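Esterase (Capnocytophaga ochracea, PDB 4W9R) is of unknown function but is probably an esterase-like protein of the alpha/beta-hydrolase clan, with a helical region following its hydrolase domain. Local coordinates at residues A283-I288 / I345-G350; K338-P343 / D351-R356; Q191-M196 / Y207-F212; L128-M133 / L171-A176. All blocks are in the same frame, centred on the assembly; numbering follows the deposited sequence.

Two kinds of packing divide this chain. Interactions 3 and 4 lie in the alpha/beta-hydrolase domain, their centres 11 Å apart, and share the edge of the central sheet: strands 171-180 and 205-213 are neighbours there, with H208 N 2.8 Å from Y173 O. Interactions 1 and 2, centred 13 Å apart, belong to the helical region on the opposite side of the chain's centre; interactions 2 and 3 are 58 Å apart between centres. No active site is established, but one acetate, probably from the crystallisation liquor, joins the helical pair: R356 of interaction 2 hydrogen-bonds to it, Y285 of interaction 1 only weakly, and E321 is a partner of both residues.

Interaction 1. Residues A283-I288 / I345-G350; sequences ATYTAI and IDFITG
Y285 and F347 bring helix 278-290 up against a type II' beta turn, I345 to I348, in the connection between helices 329-339 and 350-362; their CA atoms, the nearest pair of the two segments, are 12.2 Å apart. The turn is closed by I348 N bonding to I345 O at 2.9 Å, and D346 takes the positive phi (52°) that this turn class needs at its second position. Across such a wide backbone gap only long side chains can meet, and here two rings do all the work. Y285 holds CG anti to its N, which sends the ring out from the helix. F347 instead has CG wedged between its N and carbonyl carbon (chi1 74°), which directs its ring toward the helix. The rings are neither stacked nor edge-to-face: their planes lie 35° apart and the centroids are separated by 5.9 Å. The tyrosine reaches further than this one contact, since its ring stacks with F318 and its OH is hydrogen-bonded to E321 OE1, with a weaker bond to an acetate. What joins the two segments is therefore a small apolar touch, centred on Y285 CE2 and F347 CZ, 3.6 Å apart.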
loop_
_atom_site.group_PDB
_atom_site.type_symbol
_atom_site.label_atom_id
_atom_site.label_comp_id
_atom_site.label_asym_id
_atom_site.label_seq_id
_atom_site.Cartn_x
_atom_site.Cartn_y
_atom_site.Cartn_z
ATOM N N ALA B 283 -8.181 -0.243 30.254
ATOM C CA ALA B 283 -8.876 -1.472 29.891
ATOM C C ALA B 283 -8.625 -2.539 30.946
ATOM O O ALA B 283 -9.526 -3.295 31.310
ATOM C CB ALA B 283 -8.429 -1.957 28.523
ATOM N N THR B 284 -7.393 -2.588 31.440
ATOM C CA THR B 284 -7.019 -3.536 32.477
ATOM C C THR B 284 -7.719 -3.190 33.786
ATOM O O THR B 284 -8.228 -4.068 34.482
ATOM C CB THR B 284 -5.494 -3.555 32.696
ATOM O OG1 THR B 284 -4.831 -3.769 31.444
ATOM C CG2 THR B 284 -5.105 -4.658 33.670
ATOM N N TYR B 285 -7.750 -1.898 34.100
ATOM C CA TYR B 285 -8.361 -1.404 35.330
ATOM C C TYR B 285 -9.867 -1.653 35.357
ATOM O O TYR B 285 -10.418 -2.054 36.383
ATOM C CB TYR B 285 -8.064 0.088 35.493
ATOM C CG TYR B 285 -8.751 0.752 36.667
ATOM C CD1 TYR B 285 -8.314 0.534 37.967
ATOM C CD2 TYR B 285 -9.823 1.612 36.472
ATOM C CE1 TYR B 285 -8.934 1.146 39.041
ATOM C CE2 TYR B 285 -10.449 2.228 37.539
ATOM C CZ TYR B 285 -10.000 1.993 38.820
ATOM O OH TYR B 285 -10.622 2.605 39.884
ATOM N N THR B 286 -10.525 -1.415 34.227
ATOM C CA THR B 286 -11.967 -1.611 34.120
ATOM C C THR B 286 -12.332 -3.086 34.282
ATOM O O THR B 286 -13.316 -3.423 34.943
ATOM C CB THR B 286 -12.505 -1.094 32.769
ATOM O OG1 THR B 286 -12.178 0.293 32.624
ATOM C CG2 THR B 286 -14.014 -1.259 32.691
ATOM N N ALA B 287 -11.530 -3.959 33.679
ATOM C CA ALA B 287 -11.749 -5.398 33.773
ATOM C C ALA B 287 -11.527 -5.883 35.199
ATOM O O ALA B 287 -12.221 -6.780 35.680
ATOM C CB ALA B 287 -10.833 -6.137 32.811
ATOM N N ILE B 288 -10.546 -5.283 35.866
ATOM C CA ILE B 288 -10.244 -5.593 37.257
ATOM C C ILE B 288 -11.450 -5.314 38.150
ATOM O O ILE B 288 -11.802 -6.125 39.009
ATOM C CB ILE B 288 -9.023 -4.785 37.746
ATOM C CG1 ILE B 288 -7.728 -5.452 37.279
ATOM C CG2 ILE B 288 -9.024 -4.648 39.260
ATOM C CD1 ILE B 288 -6.487 -4.631 37.542
ATOM N N ILE B 345 -4.336 12.744 36.079
ATOM C CA ILE B 345 -4.346 12.038 34.804
ATOM C C ILE B 345 -5.705 11.375 34.588
ATOM O O ILE B 345 -6.225 10.706 35.481
ATOM C CB ILE B 345 -3.217 10.986 34.728
ATOM C CG1 ILE B 345 -3.337 10.163 33.443
ATOM C CG2 ILE B 345 -3.225 10.089 35.959
ATOM C CD1 ILE B 345 -2.222 9.160 33.252
ATOM N N ASP B 346 -6.275 11.578 33.402
ATOM C CA ASP B 346 -7.592 11.046 33.052
ATOM C C ASP B 346 -8.633 11.422 34.108
ATOM O O ASP B 346 -8.794 12.598 34.436
ATOM C CB ASP B 346 -7.528 9.525 32.872
ATOM C CG ASP B 346 -8.681 8.982 32.041
ATOM O OD1 ASP B 346 -9.821 9.466 32.205
ATOM O OD2 ASP B 346 -8.445 8.070 31.220
ATOM N N PHE B 347 -9.321 10.422 34.652
ATOM C CA PHE B 347 -10.380 10.668 35.625
ATOM C C PHE B 347 -9.837 10.767 37.047
ATOM O O PHE B 347 -10.599 10.948 37.996
ATOM C CB PHE B 347 -11.454 9.578 35.546
ATOM C CG PHE B 347 -11.039 8.261 36.139
ATOM C CD1 PHE B 347 -11.412 7.918 37.429
ATOM C CD2 PHE B 347 -10.293 7.358 35.400
ATOM C CE1 PHE B 347 -11.040 6.703 37.975
ATOM C CE2 PHE B 347 -9.917 6.141 35.941
ATOM C CZ PHE B 347 -10.293 5.813 37.230
ATOM N N ILE B 348 -8.521 10.660 37.194
ATOM C CA ILE B 348 -7.913 10.796 38.511
ATOM C C ILE B 348 -7.597 12.261 38.741
ATOM O O ILE B 348 -6.747 12.836 38.062
ATOM C CB ILE B 348 -6.615 9.975 38.650
ATOM C CG1 ILE B 348 -6.747 8.619 37.955
ATOM C CG2 ILE B 348 -6.240 9.811 40.117
ATOM C CD1 ILE B 348 -7.764 7.727 38.577
ATOM N N THR B 349 -8.280 12.859 39.709
ATOM C CA THR B 349 -8.150 14.286 39.967
ATOM C C THR B 349 -8.043 14.564 41.455
ATOM O O THR B 349 -8.375 13.711 42.277
ATOM C CB THR B 349 -9.343 15.075 39.403
ATOM O OG1 THR B 349 -10.563 14.530 39.923
ATOM C CG2 THR B 349 -9.367 15.009 37.882
ATOM N N GLY B 350 -7.580 15.762 41.793
ATOM C CA GLY B 350 -7.484 16.176 43.179
ATOM C C GLY B 350 -8.838 16.153 43.861
ATOM O O GLY B 350 -8.945 15.794 45.034
#

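Interaction 2. Residues K338-P343 / D351-R356; sequences KAYTEP and DLINER. With ACT (acetate ion), chain I.
I353 fills the angle where the chain leaves helix 329-339. With CG1 beside the backbone N (chi1 -64°) and the chain then extended, I353 CD1 reaches A339 CB at 3.9 Å, while CG2 lies 4.0 Å from Y340 CB, near the plane of the tyrosine ring. Were I353 cut back to an alanine, A339 and the base of Y340 would probably lose their apolar cover, opening a gap beneath the turn A339-E342. A339 and I353 are buried here; toward Y340 the contact opens to solvent. There N354 OD1 lies obliquely beside Y340 CE1, the amide and ring planes 73° apart, and no hydrogen bond joins them. T341 OG1 bonds back to K338 O, just before the turn, at 2.7 Å. R356 NH1 donates to an acetate O at 2.8 Å (N-H...O angle 151°), and its NH2 forms a salt bridge to E321 and a hydrogen bond to Y336. The contact thus joins two consecutive helices, 329-339 and 350-362, with helix 314-325 packing against both through N316 and F317.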
loop_
_atom_site.group_PDB
_atom_site.type_symbol
_atom_site.label_atom_id
_atom_site.label_comp_id
_atom_site.label_asym_id
_atom_site.label_seq_id
_atom_site.Cartn_x
_atom_site.Cartn_y
_atom_site.Cartn_z
ATOM N N LYS B 338 -0.947 10.719 49.452
ATOM C CA LYS B 338 0.294 10.678 48.694
ATOM C C LYS B 338 0.012 10.906 47.211
ATOM O O LYS B 338 0.816 11.505 46.499
ATOM C CB LYS B 338 1.003 9.339 48.908
ATOM C CG LYS B 338 2.518 9.418 48.874
ATOM C CD LYS B 338 3.143 8.119 49.359
ATOM C CE LYS B 338 4.653 8.243 49.486
ATOM N NZ LYS B 338 5.270 6.994 50.013
ATOM N N ALA B 339 -1.143 10.428 46.758
ATOM C CA ALA B 339 -1.542 10.573 45.363
ATOM C C ALA B 339 -1.947 12.008 45.054
ATOM O O ALA B 339 -1.781 12.483 43.932
ATOM C CB ALA B 339 -2.680 9.622 45.036
ATOM N N TYR B 340 -2.475 12.693 46.062
ATOM C CA TYR B 340 -2.957 14.060 45.904
ATOM C C TYR B 340 -1.827 15.030 45.563
ATOM O O TYR B 340 -2.063 16.098 44.997
ATOM C CB TYR B 340 -3.672 14.514 47.179
ATOM C CG TYR B 340 -4.356 15.857 47.062
ATOM C CD1 TYR B 340 -5.613 15.968 46.482
ATOM C CD2 TYR B 340 -3.752 17.012 47.543
ATOM C CE1 TYR B 340 -6.245 17.193 46.375
ATOM C CE2 TYR B 340 -4.377 18.241 47.441
ATOM C CZ TYR B 340 -5.624 18.326 46.857
ATOM O OH TYR B 340 -6.252 19.545 46.752
ATOM N N THR B 341 -0.599 14.646 45.893
ATOM C CA THR B 341 0.563 15.500 45.669
ATOM C C THR B 341 1.116 15.342 44.257
ATOM O O THR B 341 2.114 15.966 43.897
ATOM C CB THR B 341 1.686 15.201 46.680
ATOM O OG1 THR B 341 2.174 13.869 46.479
ATOM C CG2 THR B 341 1.170 15.342 48.106
ATOM N N GLU B 342 0.462 14.506 43.458
ATOM C CA GLU B 342 0.905 14.244 42.095
ATOM C C GLU B 342 -0.134 14.752 41.092
ATOM O O GLU B 342 -1.325 14.793 41.399
ATOM C CB GLU B 342 1.157 12.744 41.901
ATOM C CG GLU B 342 2.520 12.394 41.315
ATOM C CD GLU B 342 3.672 12.747 42.238
ATOM O OE1 GLU B 342 3.467 12.773 43.471
ATOM O OE2 GLU B 342 4.785 12.999 41.729
ATOM N N PRO B 343 0.321 15.149 39.890
ATOM C CA PRO B 343 -0.551 15.687 38.837
ATOM C C PRO B 343 -1.708 14.770 38.450
ATOM O O PRO B 343 -1.613 13.549 38.576
ATOM C CB PRO B 343 0.408 15.859 37.657
ATOM C CG PRO B 343 1.709 16.149 38.293
ATOM C CD PRO B 343 1.745 15.328 39.556
ATOM N N ASP B 351 -9.878 16.528 43.120
ATOM C CA ASP B 351 -11.230 16.559 43.664
ATOM C C ASP B 351 -11.719 15.158 44.017
ATOM O O ASP B 351 -12.300 14.945 45.081
ATOM C CB ASP B 351 -12.196 17.218 42.678
ATOM C CG ASP B 351 -11.865 18.674 42.417
ATOM O OD1 ASP B 351 -11.047 19.248 43.167
ATOM O OD2 ASP B 351 -12.434 19.249 41.464
ATOM N N LEU B 352 -11.485 14.207 43.116
ATOM C CA LEU B 352 -11.903 12.827 43.339
ATOM C C LEU B 352 -11.160 12.209 44.516
ATOM O O LEU B 352 -11.759 11.526 45.349
ATOM C CB LEU B 352 -11.683 11.987 42.081
ATOM C CG LEU B 352 -11.964 10.488 42.208
ATOM C CD1 LEU B 352 -13.388 10.237 42.679
ATOM C CD2 LEU B 352 -11.705 9.783 40.887
ATOM N N ILE B 353 -9.854 12.452 44.579
ATOM C CA ILE B 353 -9.031 11.955 45.674
ATOM C C ILE B 353 -9.509 12.522 47.006
ATOM O O ILE B 353 -9.555 11.815 48.014
ATOM C CB ILE B 353 -7.544 12.306 45.461
ATOM C CG1 ILE B 353 -7.006 11.597 44.216
ATOM C CG2 ILE B 353 -6.718 11.923 46.678
ATOM C CD1 ILE B 353 -5.584 11.968 43.868
ATOM N N ASN B 354 -9.885 13.797 46.999
ATOM C CA ASN B 354 -10.368 14.460 48.203
ATOM C C ASN B 354 -11.653 13.837 48.736
ATOM O O ASN B 354 -11.832 13.714 49.948
ATOM C CB ASN B 354 -10.586 15.950 47.939
ATOM C CG ASN B 354 -9.723 16.826 48.820
ATOM O OD1 ASN B 354 -8.613 17.201 48.443
ATOM N ND2 ASN B 354 -10.226 17.153 50.006
ATOM N N GLU B 355 -12.544 13.451 47.828
ATOM C CA GLU B 355 -13.794 12.801 48.211
ATOM C C GLU B 355 -13.507 11.477 48.912
ATOM O O GLU B 355 -14.178 11.115 49.880
ATOM C CB GLU B 355 -14.686 12.572 46.989
ATOM C CG GLU B 355 -16.071 12.030 47.320
ATOM C CD GLU B 355 -16.862 11.643 46.082
ATOM O OE1 GLU B 355 -17.903 12.281 45.814
ATOM O OE2 GLU B 355 -16.447 10.696 45.381
ATOM N N ARG B 356 -12.500 10.763 48.419
ATOM C CA ARG B 356 -12.083 9.501 49.013
ATOM C C ARG B 356 -11.470 9.732 50.390
ATOM O O ARG B 356 -11.719 8.974 51.326
ATOM C CB ARG B 356 -11.084 8.783 48.104
ATOM C CG ARG B 356 -11.596 8.523 46.695
ATOM C CD ARG B 356 -12.729 7.513 46.689
ATOM N NE ARG B 356 -13.287 7.317 45.353
ATOM C CZ ARG B 356 -12.808 6.455 44.460
ATOM N NH1 ARG B 356 -13.380 6.343 43.271
ATOM N NH2 ARG B 356 -11.755 5.706 44.756
HETATM C C ACT I . -13.836 4.701 40.000
HETATM O O ACT I . -12.960 4.959 40.854
HETATM O OXT ACT I . -13.887 3.514 39.611
HETATM C CH3 ACT I . -14.768 5.751 39.470
#

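Interaction 3. Residues Q191-M196 / Y207-F212; sequences QFERAM and YHFVDF
E193 and F209 face each other where helix 183-196 runs roughly antiparallel to strand 205-213, the short segments' axes 11.1 Å apart at an angle of 153°, as the helix and second strand of a beta-alpha-beta unit do. The glutamate carries the contact. It leaves the helix with CG anti to the backbone N and then bends at chi2 (-84°), which lays the chain flat against the phenylalanine. E193 CG sits over the middle of the F209 ring in a CH-pi contact, 3.5 Å from the centroid and 12° off the ring normal; the carboxylate continues toward the CD2 side of the ring, nearly parallel to it. At the end of the acid, Y207 OH donates to E193 OE1 at 2.7 Å, meeting it on the anti side and slightly out of the carboxylate plane. Selenomethionine M196 comes from the next helical turn, its CE at the edge of the Y207 ring, 3.9 Å from CE2. The other oxygen, E193 OE2, forms a salt bridge with R197. A buried carboxylate is thus paid for twice, by a hydroxyl and by a guanidinium, and the latter is likely to favour its charged form while the aromatic face probably limits its tilt.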
loop_
_atom_site.group_PDB
_atom_site.type_symbol
_atom_site.label_atom_id
_atom_site.label_comp_id
_atom_site.label_asym_id
_atom_site.label_seq_id
_atom_site.Cartn_x
_atom_site.Cartn_y
_atom_site.Cartn_z
ATOM N N GLN B 191 3.732 -24.496 -6.875
ATOM C CA GLN B 191 4.413 -25.782 -6.754
ATOM C C GLN B 191 5.445 -25.748 -5.632
ATOM O O GLN B 191 5.559 -26.694 -4.850
ATOM C CB GLN B 191 5.088 -26.164 -8.072
ATOM C CG GLN B 191 4.130 -26.400 -9.225
ATOM C CD GLN B 191 4.854 -26.662 -10.532
ATOM O OE1 GLN B 191 5.923 -27.273 -10.552
ATOM N NE2 GLN B 191 4.279 -26.190 -11.633
ATOM N N PHE B 192 6.193 -24.650 -5.561
ATOM C CA PHE B 192 7.201 -24.471 -4.522
ATOM C C PHE B 192 6.558 -24.392 -3.143
ATOM O O PHE B 192 7.027 -25.022 -2.194
ATOM C CB PHE B 192 8.031 -23.213 -4.792
ATOM C CG PHE B 192 8.905 -22.800 -3.639
ATOM C CD1 PHE B 192 10.106 -23.447 -3.396
ATOM C CD2 PHE B 192 8.527 -21.761 -2.803
ATOM C CE1 PHE B 192 10.911 -23.069 -2.336
ATOM C CE2 PHE B 192 9.329 -21.378 -1.740
ATOM C CZ PHE B 192 10.524 -22.032 -1.508
ATOM N N GLU B 193 5.481 -23.617 -3.042
ATOM C CA GLU B 193 4.799 -23.412 -1.769
ATOM C C GLU B 193 4.200 -24.713 -1.244
ATOM O O GLU B 193 4.269 -24.998 -0.049
ATOM C CB GLU B 193 3.711 -22.344 -1.913
ATOM C CG GLU B 193 3.187 -21.790 -0.593
ATOM C CD GLU B 193 2.098 -22.649 0.023
ATOM O OE1 GLU B 193 1.898 -22.567 1.254
ATOM O OE2 GLU B 193 1.435 -23.400 -0.723
ATOM N N ARG B 194 3.618 -25.500 -2.145
ATOM C CA ARG B 194 3.024 -26.781 -1.776
ATOM C C ARG B 194 4.072 -27.724 -1.187
ATOM O O ARG B 194 3.801 -28.446 -0.228
ATOM C CB ARG B 194 2.350 -27.430 -2.988
ATOM C CG ARG B 194 1.778 -28.813 -2.714
ATOM C CD ARG B 194 1.054 -29.384 -3.928
ATOM N NE ARG B 194 -0.205 -28.694 -4.199
ATOM C CZ ARG B 194 -0.379 -27.804 -5.170
ATOM N NH1 ARG B 194 0.628 -27.492 -5.976
ATOM N NH2 ARG B 194 -1.561 -27.228 -5.340
ATOM N N ALA B 195 5.271 -27.702 -1.761
ATOM C CA ALA B 195 6.360 -28.552 -1.293
ATOM C C ALA B 195 6.921 -28.054 0.034
ATOM O O ALA B 195 7.464 -28.829 0.821
ATOM C CB ALA B 195 7.463 -28.623 -2.341
HETATM N N MSE B 196 6.784 -26.755 0.274
HETATM C CA MSE B 196 7.321 -26.133 1.478
HETATM C C MSE B 196 6.440 -26.395 2.701
HETATM O O MSE B 196 6.934 -26.475 3.825
HETATM C CB MSE B 196 7.492 -24.628 1.254
HETATM C CG MSE B 196 8.049 -23.871 2.450
HETATM SE SE MSE B 196 8.594 -22.041 2.041
HETATM C CE MSE B 196 6.972 -21.413 1.160
ATOM N N TYR B 207 3.617 -18.775 9.885
ATOM C CA TYR B 207 3.670 -18.923 8.434
ATOM C C TYR B 207 2.428 -18.360 7.751
ATOM O O TYR B 207 1.301 -18.683 8.127
ATOM C CB TYR B 207 3.843 -20.401 8.067
ATOM C CG TYR B 207 3.903 -20.686 6.582
ATOM C CD1 TYR B 207 2.741 -20.864 5.839
ATOM C CD2 TYR B 207 5.122 -20.795 5.926
ATOM C CE1 TYR B 207 2.791 -21.123 4.486
ATOM C CE2 TYR B 207 5.181 -21.063 4.571
ATOM C CZ TYR B 207 4.013 -21.227 3.857
ATOM O OH TYR B 207 4.060 -21.492 2.510
ATOM N N HIS B 208 2.641 -17.529 6.736
ATOM C CA HIS B 208 1.537 -16.975 5.961
ATOM C C HIS B 208 1.807 -17.040 4.464
ATOM O O HIS B 208 2.804 -16.505 3.980
ATOM C CB HIS B 208 1.263 -15.526 6.373
ATOM C CG HIS B 208 0.769 -15.378 7.778
ATOM N ND1 HIS B 208 -0.519 -15.695 8.150
ATOM C CD2 HIS B 208 1.391 -14.945 8.900
ATOM C CE1 HIS B 208 -0.670 -15.464 9.442
ATOM N NE2 HIS B 208 0.474 -15.009 9.921
ATOM N N PHE B 209 0.916 -17.701 3.735
ATOM C CA PHE B 209 0.965 -17.688 2.278
ATOM C C PHE B 209 -0.351 -17.184 1.702
ATOM O O PHE B 209 -1.395 -17.814 1.865
ATOM C CB PHE B 209 1.276 -19.075 1.721
ATOM C CG PHE B 209 1.047 -19.190 0.240
ATOM C CD1 PHE B 209 1.837 -18.482 -0.652
ATOM C CD2 PHE B 209 0.043 -20.002 -0.260
ATOM C CE1 PHE B 209 1.628 -18.583 -2.016
ATOM C CE2 PHE B 209 -0.170 -20.110 -1.624
ATOM C CZ PHE B 209 0.624 -19.399 -2.503
ATOM N N VAL B 210 -0.292 -16.045 1.024
ATOM C CA VAL B 210 -1.484 -15.443 0.448
ATOM C C VAL B 210 -1.444 -15.510 -1.073
ATOM O O VAL B 210 -0.551 -14.952 -1.709
ATOM C CB VAL B 210 -1.649 -13.980 0.893
ATOM C CG1 VAL B 210 -2.896 -13.376 0.272
ATOM C CG2 VAL B 210 -1.711 -13.897 2.407
ATOM N N ASP B 211 -2.416 -16.204 -1.649
ATOM C CA ASP B 211 -2.530 -16.302 -3.095
ATOM C C ASP B 211 -3.526 -15.271 -3.608
ATOM O O ASP B 211 -4.722 -15.360 -3.328
ATOM C CB ASP B 211 -2.959 -17.715 -3.504
ATOM C CG ASP B 211 -3.179 -17.853 -4.998
ATOM O OD1 ASP B 211 -2.601 -17.057 -5.767
ATOM O OD2 ASP B 211 -3.926 -18.766 -5.406
ATOM N N PHE B 212 -3.038 -14.297 -4.371
ATOM C CA PHE B 212 -3.927 -13.290 -4.933
ATOM C C PHE B 212 -4.373 -13.750 -6.308
ATOM O O PHE B 212 -3.588 -13.762 -7.255
ATOM C CB PHE B 212 -3.230 -11.930 -5.037
ATOM C CG PHE B 212 -2.865 -11.324 -3.712
ATOM C CD1 PHE B 212 -1.651 -11.613 -3.111
ATOM C CD2 PHE B 212 -3.728 -10.447 -3.076
ATOM C CE1 PHE B 212 -1.311 -11.048 -1.896
ATOM C CE2 PHE B 212 -3.393 -9.880 -1.861
ATOM C CZ PHE B 212 -2.183 -10.180 -1.270
#

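Interaction 4. Residues L128-M133 / L171-A176; sequences LANYYM and LFYYMA
Y173 and N130 join strand 171-180 of the central sheet to the loop and 3-10 segment after helix 123-128, in the alpha/beta-hydrolase fold. From CB, which points from the strand toward that segment, the Y173 side chain carries CG opposite the backbone N (chi1 -179°), which sends the ring from the strand toward N130 and M133. Its CD1 meets the SE of selenomethionine M133 at 4.2 Å, a Met-aromatic contact in which SE stands obliquely to the ring, 4.8 Å from the centroid. Next along the same edge, CE1 passes N130 OD1, which lies near the ring plane. At the tip, Y173 OH donates to N130 OD1 at 2.9 Å. The bond is poorly aimed: the donor stands 47° out of the carbonyl plane, with a C=O...donor angle of 114°. M133 also touches the strand at a second place, where its CG lies 3.9 Å from L171 CD2. With a phenylalanine in place of Y173, N130 OD1 would probably lose its hydroxyl partner, leaving the amide freer to turn. The chemistry is thus mixed: a Met-aromatic and apolar surface, selenium standing for the natural sulfur, ends in a single buried polar link between the Y173 hydroxyl and the N130 carbonyl.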
loop_
_atom_site.group_PDB
_atom_site.type_symbol
_atom_site.label_atom_id
_atom_site.label_comp_id
_atom_site.label_asym_id
_atom_site.label_seq_id
_atom_site.Cartn_x
_atom_site.Cartn_y
_atom_site.Cartn_z
ATOM N N LEU B 128 15.383 -15.446 -3.252
ATOM C CA LEU B 128 16.700 -15.443 -2.625
ATOM C C LEU B 128 16.593 -15.238 -1.117
ATOM O O LEU B 128 17.361 -15.814 -0.345
ATOM C CB LEU B 128 17.581 -14.353 -3.241
ATOM C CG LEU B 128 18.938 -14.104 -2.577
ATOM C CD1 LEU B 128 19.839 -15.314 -2.737
ATOM C CD2 LEU B 128 19.600 -12.860 -3.147
ATOM N N ALA B 129 15.626 -14.425 -0.706
ATOM C CA ALA B 129 15.443 -14.088 0.700
ATOM C C ALA B 129 15.052 -15.305 1.537
ATOM O O ALA B 129 15.272 -15.326 2.747
ATOM C CB ALA B 129 14.397 -12.993 0.844
ATOM N N ASN B 130 14.470 -16.312 0.892
ATOM C CA ASN B 130 14.073 -17.533 1.585
ATOM C C ASN B 130 15.256 -18.248 2.224
ATOM O O ASN B 130 15.122 -18.883 3.269
ATOM C CB ASN B 130 13.366 -18.493 0.625
ATOM C CG ASN B 130 12.026 -17.971 0.156
ATOM O OD1 ASN B 130 11.347 -17.236 0.872
ATOM N ND2 ASN B 130 11.633 -18.356 -1.053
ATOM N N TYR B 131 16.420 -18.128 1.593
ATOM C CA TYR B 131 17.592 -18.899 1.989
ATOM C C TYR B 131 18.216 -18.431 3.301
ATOM O O TYR B 131 19.131 -19.071 3.818
ATOM C CB TYR B 131 18.628 -18.874 0.866
ATOM C CG TYR B 131 18.262 -19.795 -0.274
ATOM C CD1 TYR B 131 17.358 -19.396 -1.250
ATOM C CD2 TYR B 131 18.801 -21.070 -0.362
ATOM C CE1 TYR B 131 17.012 -20.240 -2.290
ATOM C CE2 TYR B 131 18.462 -21.920 -1.397
ATOM C CZ TYR B 131 17.567 -21.501 -2.357
ATOM O OH TYR B 131 17.227 -22.347 -3.387
ATOM N N TYR B 132 17.721 -17.324 3.842
ATOM C CA TYR B 132 18.169 -16.870 5.153
ATOM C C TYR B 132 17.630 -17.781 6.260
ATOM O O TYR B 132 18.118 -17.753 7.390
ATOM C CB TYR B 132 17.753 -15.419 5.392
ATOM C CG TYR B 132 18.518 -14.443 4.530
ATOM C CD1 TYR B 132 19.863 -14.196 4.762
ATOM C CD2 TYR B 132 17.903 -13.776 3.479
ATOM C CE1 TYR B 132 20.575 -13.313 3.976
ATOM C CE2 TYR B 132 18.608 -12.886 2.687
ATOM C CZ TYR B 132 19.945 -12.660 2.942
ATOM O OH TYR B 132 20.662 -11.782 2.163
HETATM N N MSE B 133 16.630 -18.591 5.922
HETATM C CA MSE B 133 16.103 -19.604 6.832
HETATM C C MSE B 133 17.100 -20.737 7.063
HETATM O O MSE B 133 17.043 -21.431 8.078
HETATM C CB MSE B 133 14.799 -20.190 6.288
HETATM C CG MSE B 133 13.570 -19.337 6.512
HETATM SE SE MSE B 133 12.043 -20.048 5.528
HETATM C CE MSE B 133 12.286 -21.931 5.937
ATOM N N LEU B 171 10.023 -16.784 14.038
ATOM C CA LEU B 171 10.187 -16.547 12.613
ATOM C C LEU B 171 8.849 -16.215 11.970
ATOM O O LEU B 171 7.925 -17.029 11.980
ATOM C CB LEU B 171 10.810 -17.762 11.925
ATOM C CG LEU B 171 10.870 -17.672 10.399
ATOM C CD1 LEU B 171 11.664 -16.448 9.955
ATOM C CD2 LEU B 171 11.454 -18.943 9.807
ATOM N N PHE B 172 8.750 -15.012 11.415
ATOM C CA PHE B 172 7.564 -14.614 10.670
ATOM C C PHE B 172 7.838 -14.721 9.176
ATOM O O PHE B 172 8.672 -13.993 8.638
ATOM C CB PHE B 172 7.141 -13.189 11.034
ATOM C CG PHE B 172 5.911 -12.719 10.310
ATOM C CD1 PHE B 172 4.649 -12.967 10.828
ATOM C CD2 PHE B 172 6.013 -12.029 9.112
ATOM C CE1 PHE B 172 3.514 -12.538 10.165
ATOM C CE2 PHE B 172 4.880 -11.597 8.444
ATOM C CZ PHE B 172 3.630 -11.852 8.972
ATOM N N TYR B 173 7.137 -15.633 8.510
ATOM C CA TYR B 173 7.317 -15.816 7.076
ATOM C C TYR B 173 6.044 -15.483 6.308
ATOM O O TYR B 173 4.969 -15.993 6.621
ATOM C CB TYR B 173 7.757 -17.246 6.762
ATOM C CG TYR B 173 7.994 -17.489 5.289
ATOM C CD1 TYR B 173 9.180 -17.095 4.684
ATOM C CD2 TYR B 173 7.030 -18.105 4.500
ATOM C CE1 TYR B 173 9.401 -17.309 3.338
ATOM C CE2 TYR B 173 7.243 -18.324 3.152
ATOM C CZ TYR B 173 8.430 -17.925 2.576
ATOM O OH TYR B 173 8.646 -18.142 1.235
ATOM N N TYR B 174 6.181 -14.630 5.298
ATOM C CA TYR B 174 5.051 -14.238 4.465
ATOM C C TYR B 174 5.398 -14.350 2.987
ATOM O O TYR B 174 6.354 -13.734 2.517
ATOM C CB TYR B 174 4.610 -12.810 4.791
ATOM C CG TYR B 174 3.417 -12.333 3.991
ATOM C CD1 TYR B 174 3.583 -11.670 2.781
ATOM C CD2 TYR B 174 2.126 -12.543 4.446
ATOM C CE1 TYR B 174 2.494 -11.234 2.048
ATOM C CE2 TYR B 174 1.031 -12.108 3.722
ATOM C CZ TYR B 174 1.220 -11.455 2.526
ATOM O OH TYR B 174 0.129 -11.024 1.806
HETATM N N MSE B 175 4.614 -15.134 2.255
HETATM C CA MSE B 175 4.796 -15.254 0.815
HETATM C C MSE B 175 3.504 -14.932 0.072
HETATM O O MSE B 175 2.430 -15.403 0.444
HETATM C CB MSE B 175 5.279 -16.655 0.445
HETATM C CG MSE B 175 5.274 -16.930 -1.051
HETATM SE SE MSE B 175 5.932 -18.709 -1.488
HETATM C CE MSE B 175 5.474 -18.748 -3.382
ATOM N N ALA B 176 3.616 -14.123 -0.975
ATOM C CA ALA B 176 2.458 -13.755 -1.779
ATOM C C ALA B 176 2.742 -13.929 -3.266
ATOM O O ALA B 176 3.867 -13.720 -3.722
ATOM C CB ALA B 176 2.040 -12.322 -1.483
#